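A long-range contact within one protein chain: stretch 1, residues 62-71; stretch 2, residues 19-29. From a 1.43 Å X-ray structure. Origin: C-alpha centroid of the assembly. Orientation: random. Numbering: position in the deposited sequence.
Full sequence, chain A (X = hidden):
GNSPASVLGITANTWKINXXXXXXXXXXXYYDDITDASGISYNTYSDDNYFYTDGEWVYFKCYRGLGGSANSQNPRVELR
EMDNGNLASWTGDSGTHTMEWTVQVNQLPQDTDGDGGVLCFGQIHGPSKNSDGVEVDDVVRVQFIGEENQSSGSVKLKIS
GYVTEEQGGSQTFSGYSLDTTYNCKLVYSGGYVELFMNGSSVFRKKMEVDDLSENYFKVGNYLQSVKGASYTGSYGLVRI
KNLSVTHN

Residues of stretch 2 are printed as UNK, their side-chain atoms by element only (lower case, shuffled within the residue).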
# COMPACT_ATOMS: atom_id res chain seq x y z
N CYS A 62 -9.35 -2.46 5.32
CA CYS A 62 -8.57 -3.34 6.22
C CYS A 62 -8.82 -2.91 7.65
O CYS A 62 -9.05 -1.73 7.92
CB CYS A 62 -7.06 -3.31 5.78
SG CYS A 62 -6.06 -4.54 6.60
N TYR A 63 -8.74 -3.86 8.57
CA TYR A 63 -9.23 -3.62 9.92
C TYR A 63 -8.11 -3.81 10.92
O TYR A 63 -7.29 -4.71 10.75
CB TYR A 63 -10.39 -4.59 10.31
CG TYR A 63 -11.54 -4.52 9.35
CD1 TYR A 63 -11.45 -5.12 8.08
CD2 TYR A 63 -12.76 -3.90 9.75
CE1 TYR A 63 -12.45 -5.04 7.15
CE2 TYR A 63 -13.82 -3.82 8.80
CZ TYR A 63 -13.66 -4.49 7.56
OH TYR A 63 -14.67 -4.34 6.62
N ARG A 64 -8.10 -2.94 11.93
CA ARG A 64 -7.22 -3.14 13.10
C ARG A 64 -7.47 -4.56 13.62
O ARG A 64 -8.62 -5.02 13.76
CB ARG A 64 -7.74 -2.15 14.18
CG ARG A 64 -6.90 -2.09 15.48
CD ARG A 64 -7.55 -1.07 16.41
NE ARG A 64 -6.67 -0.66 17.53
CZ ARG A 64 -6.74 -1.11 18.78
NH1 ARG A 64 -7.51 -2.14 19.11
NH2 ARG A 64 -6.01 -0.53 19.72
N GLY A 65 -6.36 -5.28 13.90
CA GLY A 65 -6.49 -6.64 14.52
C GLY A 65 -6.97 -7.72 13.55
O GLY A 65 -7.19 -8.80 14.01
N LEU A 66 -7.16 -7.39 12.24
CA LEU A 66 -7.64 -8.36 11.28
C LEU A 66 -6.63 -9.50 11.19
O LEU A 66 -5.43 -9.31 10.90
CB LEU A 66 -7.79 -7.69 9.96
CG LEU A 66 -8.47 -8.47 8.79
CD1 LEU A 66 -9.91 -8.88 9.15
CD2 LEU A 66 -8.43 -7.75 7.43
N GLY A 67 -7.12 -10.72 11.39
CA GLY A 67 -6.22 -11.86 11.32
C GLY A 67 -5.21 -11.91 12.49
O GLY A 67 -4.24 -12.65 12.40
N GLY A 68 -5.41 -11.12 13.55
CA GLY A 68 -4.42 -10.91 14.64
C GLY A 68 -4.15 -12.19 15.36
O GLY A 68 -3.11 -12.30 16.04
N SER A 69 -5.09 -13.14 15.26
CA SER A 69 -4.89 -14.46 15.89
C SER A 69 -3.75 -15.27 15.32
O SER A 69 -3.00 -15.98 16.05
CB SER A 69 -6.17 -15.29 15.80
OG SER A 69 -7.03 -14.89 16.84
N ALA A 70 -3.69 -15.23 13.99
CA ALA A 70 -2.65 -15.91 13.22
C ALA A 70 -1.36 -15.10 13.20
O ALA A 70 -0.28 -15.68 13.39
CB ALA A 70 -3.13 -16.23 11.81
N ASN A 71 -1.44 -13.77 12.99
CA ASN A 71 -0.22 -12.97 12.87
C ASN A 71 -0.43 -11.58 13.47
O ASN A 71 -1.46 -10.96 13.21
CB ASN A 71 0.26 -12.85 11.41
CG ASN A 71 1.57 -12.10 11.28
OD1 ASN A 71 2.13 -11.60 12.27
ND2 ASN A 71 2.06 -11.97 10.05
N UNK A 19 -5.42 -10.37 0.19
CA UNK A 19 -6.67 -10.11 0.85
C UNK A 19 -6.96 -11.13 1.88
O UNK A 19 -6.08 -12.00 2.22
c UNK A 19 -7.80 -9.95 -0.19
o UNK A 19 -8.94 -9.36 0.37
N UNK A 20 -8.14 -11.04 2.47
CA UNK A 20 -8.54 -11.95 3.54
C UNK A 20 -9.82 -12.68 3.14
O UNK A 20 -10.58 -12.17 2.28
c UNK A 20 -8.89 -11.14 4.83
c UNK A 20 -6.08 -11.15 7.40
c UNK A 20 -6.95 -9.61 5.25
c UNK A 20 -7.68 -10.74 5.62
c UNK A 20 -7.26 -11.51 6.75
c UNK A 20 -5.77 -9.28 5.92
c UNK A 20 -5.38 -10.01 7.04
N UNK A 21 -10.06 -13.82 3.77
CA UNK A 21 -11.36 -14.42 3.72
C UNK A 21 -11.97 -14.46 5.12
O UNK A 21 -11.24 -14.40 6.11
c UNK A 21 -10.67 -16.88 3.90
c UNK A 21 -10.98 -18.30 3.39
c UNK A 21 -10.83 -15.74 1.61
c UNK A 21 -11.35 -15.81 3.04
N UNK A 22 -13.30 -14.60 5.17
CA UNK A 22 -14.02 -14.70 6.44
C UNK A 22 -14.48 -13.33 6.85
O UNK A 22 -14.04 -12.31 6.29
N UNK A 23 -15.41 -13.29 7.80
CA UNK A 23 -15.88 -12.01 8.35
C UNK A 23 -14.72 -11.25 9.02
O UNK A 23 -13.84 -11.88 9.58
o UNK A 23 -18.03 -12.84 8.72
c UNK A 23 -16.98 -12.19 9.35
N UNK A 24 -14.73 -9.92 8.96
CA UNK A 24 -13.64 -9.20 9.64
C UNK A 24 -13.56 -9.54 11.15
O UNK A 24 -14.56 -9.50 11.88
c UNK A 24 -15.56 -9.00 8.15
c UNK A 24 -14.70 -7.76 8.11
c UNK A 24 -13.93 -7.74 9.39
N UNK A 25 -12.36 -9.79 11.64
CA UNK A 25 -12.22 -10.24 12.98
C UNK A 25 -10.82 -10.79 13.16
O UNK A 25 -10.09 -10.92 12.22
N UNK A 26 -10.48 -11.17 14.38
CA UNK A 26 -9.11 -11.64 14.65
C UNK A 26 -8.85 -13.02 14.01
O UNK A 26 -7.69 -13.39 13.82
o UNK A 26 -9.91 -12.46 16.69
c UNK A 26 -8.86 -11.70 16.15
N UNK A 27 -9.94 -13.74 13.65
CA UNK A 27 -9.82 -15.08 13.06
C UNK A 27 -9.91 -15.12 11.51
O UNK A 27 -9.79 -16.22 10.92
c UNK A 27 -10.90 -16.01 13.61
o UNK A 27 -12.16 -15.80 12.96
N UNK A 28 -10.13 -13.97 10.84
CA UNK A 28 -10.06 -13.93 9.37
C UNK A 28 -8.71 -14.44 8.88
O UNK A 28 -7.68 -14.37 9.57
c UNK A 28 -10.35 -12.51 8.87
N UNK A 29 -8.70 -14.98 7.68
CA UNK A 29 -7.54 -15.72 7.17
C UNK A 29 -6.93 -14.91 6.04
O UNK A 29 -7.58 -14.59 5.04
o UNK A 29 -8.60 -17.84 7.73
c UNK A 29 -6.72 -17.94 6.25
c UNK A 29 -7.96 -17.11 6.66

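Position 19 carries one carbon followed by one oxygen, which makes it Ser19. Its side chain stays well clear of stretch 1, and its hydroxyl is satisfied elsewhere in the structure.

Position 20 has seven carbons, one leading into a six-membered ring with no oxygen on it. One face of that ring is covered by the side chain of Leu66, and the pattern is that of phenylalanine, Phe20. Leu66 CD2 lies 3.2 Å from Phe20 CD1, close to the ring normal, a CH-pi contact that a flat, apolar ring is well suited to accept. Gly67 CA approaches the same ring, 4.0 Å from Phe20 CE2.

Position 21 shows four carbons, forked at the first, with one arm two carbons long: Ile21. It is out of reach of stretch 1, and its backbone instead pairs with position 29 in both directions.

Position 22 has no side-chain atoms and is Gly22. Its phi of 93° and psi of 165° would jam a CB against the preceding carbonyl oxygen, so the backbone alone calls for glycine.

Position 23, one carbon and one oxygen, is Ser23; it points away from stretch 1 into an exposed setting.

At position 24 three carbons close a ring onto the backbone nitrogen, the mark of proline, Pro24. It points toward stretch 1 and lies over one face of the Tyr63 ring, with Pro24 CG 3.5 Å from Tyr63 CZ and CB almost on the ring normal. The compact ring offers its C-H groups to the aromatic face.

Position 25 lacks a side chain: Gly25. At a phi of 165° its backbone is extended, and its carbonyl accepts a nearly straight hydrogen bond, Gly67 N to Gly25 O, 3.1 Å.

Position 26, one carbon and one oxygen, is Ser26. Its backbone does the main polar work, as Ser69 N donates to Ser26 O at 3.0 Å. The small side chain lies sideways, its CB 3.7 Å from Ser69 OG.

Position 27 has the same two side-chain atoms and is Ser27, pointing away from stretch 1 and exposed.

Position 28 bears a single carbon, hence Ala28. This methyl points toward stretch 1 and packs at 3.7 Å, Ala28 CB to Leu66 CD1, while its carbonyl receives a CA-H...O contact from Gly67 CA to Ala28 O, 3.4 Å.

Position 29 has one carbon bearing an oxygen and a carbon, so it is Thr29, directed away from stretch 1.

The contact joins two turn-rich loops. Leu66 reaches between Phe20, Pro24 and Ala28, and Pro24 covers Tyr63, giving an apolar base. Beside it, the type I turn from Gly25 to Ala28 presents carbonyls to the amides of Gly67 and Ser69. Gly67 permits the close approach: its positive phi favours glycine, and an ideal CB there would lie 2.7 Å from Phe20 CE2, a clash. Backbone hydrogen bonds thus fix the loops while the side chains fill the space beneath.

Stretch 2 (19-29) SFIGSPGSSAT
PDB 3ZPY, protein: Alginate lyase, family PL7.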